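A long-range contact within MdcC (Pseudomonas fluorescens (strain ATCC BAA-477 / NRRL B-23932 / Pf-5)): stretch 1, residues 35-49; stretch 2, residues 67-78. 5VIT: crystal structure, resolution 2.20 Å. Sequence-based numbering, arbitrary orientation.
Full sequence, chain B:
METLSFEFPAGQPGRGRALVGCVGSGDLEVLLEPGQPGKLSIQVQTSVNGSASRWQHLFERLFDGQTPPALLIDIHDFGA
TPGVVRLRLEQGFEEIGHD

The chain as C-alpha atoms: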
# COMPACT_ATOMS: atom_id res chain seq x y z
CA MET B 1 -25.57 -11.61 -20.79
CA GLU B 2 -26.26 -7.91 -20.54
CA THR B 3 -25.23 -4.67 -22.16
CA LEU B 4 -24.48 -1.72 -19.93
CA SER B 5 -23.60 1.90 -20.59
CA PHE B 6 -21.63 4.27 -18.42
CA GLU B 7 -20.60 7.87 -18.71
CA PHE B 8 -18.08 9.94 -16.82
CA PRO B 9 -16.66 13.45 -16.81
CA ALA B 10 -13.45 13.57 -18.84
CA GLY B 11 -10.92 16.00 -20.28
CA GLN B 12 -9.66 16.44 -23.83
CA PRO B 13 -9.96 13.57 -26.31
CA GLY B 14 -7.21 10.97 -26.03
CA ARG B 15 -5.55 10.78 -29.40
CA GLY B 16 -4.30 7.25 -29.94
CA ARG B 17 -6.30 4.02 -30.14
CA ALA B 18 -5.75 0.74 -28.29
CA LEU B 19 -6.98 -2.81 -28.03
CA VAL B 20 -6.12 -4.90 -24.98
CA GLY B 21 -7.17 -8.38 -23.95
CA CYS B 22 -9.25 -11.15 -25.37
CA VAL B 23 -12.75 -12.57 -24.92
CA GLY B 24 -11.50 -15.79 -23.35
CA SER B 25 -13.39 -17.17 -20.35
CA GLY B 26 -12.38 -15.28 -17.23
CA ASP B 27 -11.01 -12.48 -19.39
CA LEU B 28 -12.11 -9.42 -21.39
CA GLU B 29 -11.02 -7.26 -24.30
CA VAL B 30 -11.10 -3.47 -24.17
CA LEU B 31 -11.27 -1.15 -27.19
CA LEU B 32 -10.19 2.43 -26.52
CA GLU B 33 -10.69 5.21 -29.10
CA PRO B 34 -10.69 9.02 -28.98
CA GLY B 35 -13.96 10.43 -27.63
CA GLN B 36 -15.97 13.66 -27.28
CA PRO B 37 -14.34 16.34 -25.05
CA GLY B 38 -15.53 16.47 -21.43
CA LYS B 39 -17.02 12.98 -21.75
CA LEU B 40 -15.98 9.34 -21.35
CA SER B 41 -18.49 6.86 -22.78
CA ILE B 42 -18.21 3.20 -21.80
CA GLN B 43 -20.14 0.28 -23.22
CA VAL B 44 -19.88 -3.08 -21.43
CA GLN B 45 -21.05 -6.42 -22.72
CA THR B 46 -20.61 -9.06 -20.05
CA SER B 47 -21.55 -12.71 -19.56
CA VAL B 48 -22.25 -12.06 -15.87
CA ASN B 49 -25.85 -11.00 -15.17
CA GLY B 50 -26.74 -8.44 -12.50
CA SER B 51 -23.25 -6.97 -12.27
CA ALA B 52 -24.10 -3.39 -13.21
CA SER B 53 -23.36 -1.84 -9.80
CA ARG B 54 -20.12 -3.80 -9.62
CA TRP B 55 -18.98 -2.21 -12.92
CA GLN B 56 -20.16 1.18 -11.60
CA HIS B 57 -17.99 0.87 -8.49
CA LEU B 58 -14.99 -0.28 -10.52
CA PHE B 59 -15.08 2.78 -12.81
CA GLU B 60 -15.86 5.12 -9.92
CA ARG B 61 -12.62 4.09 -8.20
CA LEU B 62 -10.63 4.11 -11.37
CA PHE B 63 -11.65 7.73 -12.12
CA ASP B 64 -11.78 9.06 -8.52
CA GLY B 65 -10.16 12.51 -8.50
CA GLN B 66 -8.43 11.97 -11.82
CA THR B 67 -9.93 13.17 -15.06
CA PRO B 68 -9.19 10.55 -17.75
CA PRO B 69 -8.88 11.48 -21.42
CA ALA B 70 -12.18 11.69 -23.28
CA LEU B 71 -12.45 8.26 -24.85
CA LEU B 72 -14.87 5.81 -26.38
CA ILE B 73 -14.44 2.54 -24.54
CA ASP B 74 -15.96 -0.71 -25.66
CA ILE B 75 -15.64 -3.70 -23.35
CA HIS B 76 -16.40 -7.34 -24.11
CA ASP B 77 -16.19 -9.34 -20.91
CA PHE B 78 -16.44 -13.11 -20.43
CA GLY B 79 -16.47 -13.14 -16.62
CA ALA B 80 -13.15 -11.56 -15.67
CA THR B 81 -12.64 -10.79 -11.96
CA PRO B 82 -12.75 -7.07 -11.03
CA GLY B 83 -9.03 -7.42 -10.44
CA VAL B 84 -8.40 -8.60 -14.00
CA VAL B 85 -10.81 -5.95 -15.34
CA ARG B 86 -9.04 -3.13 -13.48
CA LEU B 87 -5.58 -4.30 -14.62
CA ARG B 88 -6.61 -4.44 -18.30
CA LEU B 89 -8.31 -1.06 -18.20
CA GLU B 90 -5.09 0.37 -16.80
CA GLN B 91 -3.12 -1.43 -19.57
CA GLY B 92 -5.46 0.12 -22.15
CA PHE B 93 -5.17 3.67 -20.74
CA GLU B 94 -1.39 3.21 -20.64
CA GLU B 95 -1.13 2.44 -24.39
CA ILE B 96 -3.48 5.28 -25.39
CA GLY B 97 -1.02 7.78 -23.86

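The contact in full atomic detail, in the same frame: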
# COMPACT_ATOMS: atom_id res chain seq x y z
N GLY B 35 -12.57 10.09 -27.85
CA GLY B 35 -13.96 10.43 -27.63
C GLY B 35 -14.32 11.90 -27.79
O GLY B 35 -13.57 12.67 -28.40
N GLN B 36 -15.47 12.28 -27.25
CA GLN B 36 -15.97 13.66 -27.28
C GLN B 36 -15.58 14.42 -26.01
O GLN B 36 -15.89 13.96 -24.91
CB GLN B 36 -17.50 13.67 -27.45
CG GLN B 36 -17.93 13.06 -28.77
CD GLN B 36 -17.27 13.77 -29.94
OE1 GLN B 36 -17.29 15.01 -30.02
NE2 GLN B 36 -16.59 13.01 -30.79
N PRO B 37 -14.93 15.58 -26.17
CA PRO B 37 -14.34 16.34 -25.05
C PRO B 37 -15.28 16.52 -23.85
O PRO B 37 -16.49 16.71 -24.04
CB PRO B 37 -13.97 17.69 -25.68
CG PRO B 37 -14.56 17.68 -27.06
CD PRO B 37 -14.72 16.25 -27.46
N GLY B 38 -14.73 16.41 -22.64
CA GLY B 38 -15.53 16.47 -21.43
C GLY B 38 -16.25 15.18 -21.05
O GLY B 38 -16.83 15.09 -19.96
N LYS B 39 -16.21 14.18 -21.93
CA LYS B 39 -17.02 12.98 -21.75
C LYS B 39 -16.29 11.65 -22.03
O LYS B 39 -15.56 11.51 -23.00
CB LYS B 39 -18.26 13.08 -22.63
CG LYS B 39 -19.39 12.20 -22.21
CD LYS B 39 -20.52 12.22 -23.23
CE LYS B 39 -21.11 13.60 -23.37
NZ LYS B 39 -22.31 13.56 -24.26
N LEU B 40 -16.50 10.68 -21.15
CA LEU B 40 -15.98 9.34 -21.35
C LEU B 40 -17.15 8.39 -21.41
O LEU B 40 -17.87 8.22 -20.41
CB LEU B 40 -15.05 8.94 -20.21
CG LEU B 40 -14.53 7.50 -20.22
CD1 LEU B 40 -13.40 7.32 -21.22
CD2 LEU B 40 -14.07 7.13 -18.84
N SER B 41 -17.36 7.78 -22.57
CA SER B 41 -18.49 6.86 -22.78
C SER B 41 -18.02 5.42 -22.78
O SER B 41 -17.13 5.06 -23.54
CB SER B 41 -19.21 7.16 -24.10
OG SER B 41 -19.92 8.39 -24.02
N ILE B 42 -18.62 4.60 -21.93
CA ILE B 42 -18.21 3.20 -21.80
C ILE B 42 -19.39 2.28 -22.04
O ILE B 42 -20.45 2.42 -21.42
CB ILE B 42 -17.61 2.90 -20.41
CG1 ILE B 42 -16.40 3.80 -20.13
CG2 ILE B 42 -17.25 1.42 -20.31
CD1 ILE B 42 -15.94 3.78 -18.68
N GLN B 43 -19.19 1.34 -22.96
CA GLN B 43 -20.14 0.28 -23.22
C GLN B 43 -19.56 -1.04 -22.72
O GLN B 43 -18.41 -1.36 -23.04
CB GLN B 43 -20.44 0.20 -24.71
CG GLN B 43 -21.56 -0.72 -25.07
CD GLN B 43 -22.86 0.03 -25.19
OE1 GLN B 43 -22.99 1.18 -24.74
NE2 GLN B 43 -23.83 -0.61 -25.84
N VAL B 44 -20.32 -1.78 -21.93
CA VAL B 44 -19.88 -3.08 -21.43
C VAL B 44 -20.84 -4.16 -21.87
O VAL B 44 -22.05 -4.06 -21.65
CB VAL B 44 -19.77 -3.13 -19.87
CG1 VAL B 44 -19.42 -4.55 -19.41
CG2 VAL B 44 -18.74 -2.14 -19.35
N GLN B 45 -20.30 -5.21 -22.48
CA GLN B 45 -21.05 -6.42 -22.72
C GLN B 45 -20.40 -7.51 -21.89
O GLN B 45 -19.19 -7.76 -22.02
CB GLN B 45 -21.04 -6.78 -24.20
CG GLN B 45 -22.40 -6.87 -24.79
CD GLN B 45 -22.37 -6.87 -26.31
OE1 GLN B 45 -21.31 -6.79 -26.92
NE2 GLN B 45 -23.55 -6.94 -26.92
N THR B 46 -21.18 -8.13 -21.01
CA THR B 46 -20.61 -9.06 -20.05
C THR B 46 -21.48 -10.31 -19.96
O THR B 46 -22.69 -10.23 -20.09
CB THR B 46 -20.42 -8.40 -18.63
OG1 THR B 46 -19.78 -9.31 -17.74
CG2 THR B 46 -21.77 -7.99 -18.03
N SER B 47 -20.85 -11.45 -19.75
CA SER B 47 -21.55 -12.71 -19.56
C SER B 47 -22.23 -12.83 -18.19
O SER B 47 -23.12 -13.65 -18.00
CB SER B 47 -20.58 -13.87 -19.73
OG SER B 47 -19.45 -13.70 -18.88
N VAL B 48 -21.76 -12.03 -17.24
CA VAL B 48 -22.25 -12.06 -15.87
C VAL B 48 -23.47 -11.14 -15.66
O VAL B 48 -23.36 -9.92 -15.76
CB VAL B 48 -21.16 -11.63 -14.89
CG1 VAL B 48 -21.62 -11.89 -13.45
CG2 VAL B 48 -19.85 -12.34 -15.20
N ASN B 49 -24.62 -11.75 -15.37
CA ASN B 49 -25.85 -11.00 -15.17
C ASN B 49 -25.89 -10.32 -13.81
O ASN B 49 -25.33 -10.83 -12.85
CB ASN B 49 -27.07 -11.91 -15.31
CG ASN B 49 -27.17 -12.54 -16.69
OD1 ASN B 49 -27.16 -11.85 -17.71
ND2 ASN B 49 -27.28 -13.86 -16.72
N THR B 67 -9.20 13.02 -13.81
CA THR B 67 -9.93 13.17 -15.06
C THR B 67 -9.19 12.41 -16.17
O THR B 67 -8.10 12.81 -16.58
CB THR B 67 -10.09 14.67 -15.44
OG1 THR B 67 -10.54 15.41 -14.29
CG2 THR B 67 -11.09 14.84 -16.54
N PRO B 68 -9.78 11.31 -16.64
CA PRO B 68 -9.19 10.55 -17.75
C PRO B 68 -9.33 11.33 -19.06
O PRO B 68 -10.06 12.32 -19.11
CB PRO B 68 -10.02 9.27 -17.77
CG PRO B 68 -11.37 9.71 -17.31
CD PRO B 68 -11.11 10.78 -16.27
N PRO B 69 -8.63 10.90 -20.11
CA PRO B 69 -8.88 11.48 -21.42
C PRO B 69 -10.29 11.13 -21.89
O PRO B 69 -10.83 10.11 -21.47
CB PRO B 69 -7.81 10.84 -22.30
CG PRO B 69 -7.46 9.56 -21.60
CD PRO B 69 -7.54 9.90 -20.15
N ALA B 70 -10.88 11.99 -22.71
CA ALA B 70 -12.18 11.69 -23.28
C ALA B 70 -12.01 10.58 -24.30
O ALA B 70 -11.32 10.74 -25.30
CB ALA B 70 -12.81 12.94 -23.91
N LEU B 71 -12.62 9.44 -24.02
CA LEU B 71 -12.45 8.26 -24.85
C LEU B 71 -13.78 7.59 -25.11
O LEU B 71 -14.77 7.85 -24.42
CB LEU B 71 -11.50 7.26 -24.19
CG LEU B 71 -10.04 7.64 -23.97
CD1 LEU B 71 -9.33 6.55 -23.20
CD2 LEU B 71 -9.34 7.89 -25.29
N LEU B 72 -13.78 6.75 -26.13
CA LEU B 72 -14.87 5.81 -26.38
C LEU B 72 -14.33 4.45 -26.00
O LEU B 72 -13.32 4.00 -26.55
CB LEU B 72 -15.30 5.83 -27.85
CG LEU B 72 -16.41 6.78 -28.31
CD1 LEU B 72 -16.39 8.07 -27.55
CD2 LEU B 72 -16.32 7.04 -29.80
N ILE B 73 -14.96 3.81 -25.03
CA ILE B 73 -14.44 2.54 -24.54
C ILE B 73 -15.49 1.49 -24.74
O ILE B 73 -16.63 1.63 -24.30
CB ILE B 73 -14.02 2.60 -23.06
CG1 ILE B 73 -12.79 3.49 -22.89
CG2 ILE B 73 -13.70 1.20 -22.54
CD1 ILE B 73 -12.23 3.51 -21.48
N ASP B 74 -15.09 0.43 -25.44
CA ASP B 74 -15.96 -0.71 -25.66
C ASP B 74 -15.35 -1.94 -24.99
O ASP B 74 -14.20 -2.32 -25.26
CB ASP B 74 -16.17 -0.92 -27.15
CG ASP B 74 -17.50 -1.58 -27.46
OD1 ASP B 74 -18.12 -2.16 -26.54
OD2 ASP B 74 -17.91 -1.53 -28.65
N ILE B 75 -16.12 -2.56 -24.11
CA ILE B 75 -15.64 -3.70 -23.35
C ILE B 75 -16.45 -4.94 -23.69
O ILE B 75 -17.68 -4.88 -23.75
CB ILE B 75 -15.72 -3.41 -21.83
CG1 ILE B 75 -14.69 -2.36 -21.44
CG2 ILE B 75 -15.53 -4.69 -21.03
CD1 ILE B 75 -14.84 -1.87 -20.03
N HIS B 76 -15.75 -6.05 -23.93
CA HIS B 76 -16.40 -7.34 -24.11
C HIS B 76 -15.83 -8.27 -23.08
O HIS B 76 -14.68 -8.72 -23.20
CB HIS B 76 -16.19 -7.89 -25.53
CG HIS B 76 -16.68 -6.97 -26.61
ND1 HIS B 76 -15.87 -6.52 -27.63
CD2 HIS B 76 -17.90 -6.41 -26.82
CE1 HIS B 76 -16.57 -5.72 -28.43
NE2 HIS B 76 -17.80 -5.64 -27.95
N ASP B 77 -16.62 -8.55 -22.05
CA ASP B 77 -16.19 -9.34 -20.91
C ASP B 77 -16.84 -10.72 -20.82
O ASP B 77 -18.06 -10.86 -20.89
CB ASP B 77 -16.46 -8.58 -19.61
CG ASP B 77 -16.30 -9.47 -18.40
OD1 ASP B 77 -15.14 -9.66 -17.99
OD2 ASP B 77 -17.30 -10.00 -17.88
N PHE B 78 -16.00 -11.73 -20.62
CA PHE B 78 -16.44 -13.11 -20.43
C PHE B 78 -16.11 -13.53 -18.98
O PHE B 78 -15.40 -14.51 -18.75
CB PHE B 78 -15.75 -14.03 -21.47
CG PHE B 78 -16.35 -15.41 -21.61
CD1 PHE B 78 -17.40 -15.84 -20.80
CD2 PHE B 78 -15.84 -16.29 -22.56
CE1 PHE B 78 -17.94 -17.11 -20.94
CE2 PHE B 78 -16.36 -17.57 -22.70
CZ PHE B 78 -17.42 -17.98 -21.89

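How do the two backbones hold together? Strand 39-46 and the strand that begins at Leu 71 run parallel, their directions differing by 15°, and in a parallel pair the odd residues of stretch 1 bond to both neighbours of the residue opposite. Ser 41 N donates to Leu 71 O at 3.2 Å, and Ser 41 O accepts from Ile 73 N at 2.9 Å. Gln 43 repeats the pattern, with N to Ile 73 O at 2.9 Å and O to Ile 75 N at 2.8 Å, as does Gln 45, with N to Ile 75 O at 2.9 Å and O to Asp 77 N at 2.7 Å. The ladder closes with Ser 47 N donating to Asp 77 O at 3.1 Å.

What does Leu 40, with 80 Å² of its surface covered by stretch 2, do at the start of the pairing? Its CB points sideways, but the end of the side chain comes nearer to stretch 2. Leu 40 CD2 lies 4.0 Å from Pro 68 CG, while Leu 40 CD1 is 3.5 Å from Leu 71 CB and 4.0 Å from Ile 73 CD1. With Leu 40, Leu 71 and Ile 73 buried, most of this hydrocarbon is kept from water.

Why is 74 Å² of so small a residue as Ala 70 covered by stretch 1? The loop before strand 39-46 wraps around it. A type II turn runs from Gln 36 to Lys 39, and the methyl Ala 70 CB sits 3.4 Å from Gln 36 O and 3.2 Å from Lys 39 O. Its carbonyl is used as well, for Gly 35 N donates to Ala 70 O at 2.9 Å. Gly 35 fits closely here: a CB on it would lie 2.7 Å from Leu 71 C, a clash.

How does Ile 73 come to have 72 Å² covered? Besides its two ladder bonds, to Ser 41 and Gln 43, Ile 73 O meets Ile 42 CA at 3.3 Å in a CA-H...O contact. Its side chain packs on Leu 40 and Ile 42, with Ile 42 CG1 4.0 Å from Ile 73 CB, and the same face continues with Val 44 CG2 4.0 Å from Ile 75 CD1.

What does Asp 77 add at the far end? Its side chain shares a face with Thr 46, and the hydroxyl Thr 46 OG1 donates to Asp 77 OD2 at 2.6 Å, a short bond to a carboxylate in a buried setting. On the other face, Gln 45 OE1 approaches the edge of the His 76 ring, 3.4 Å from His 76 CD2, where a polarised C-H can face the amide oxygen.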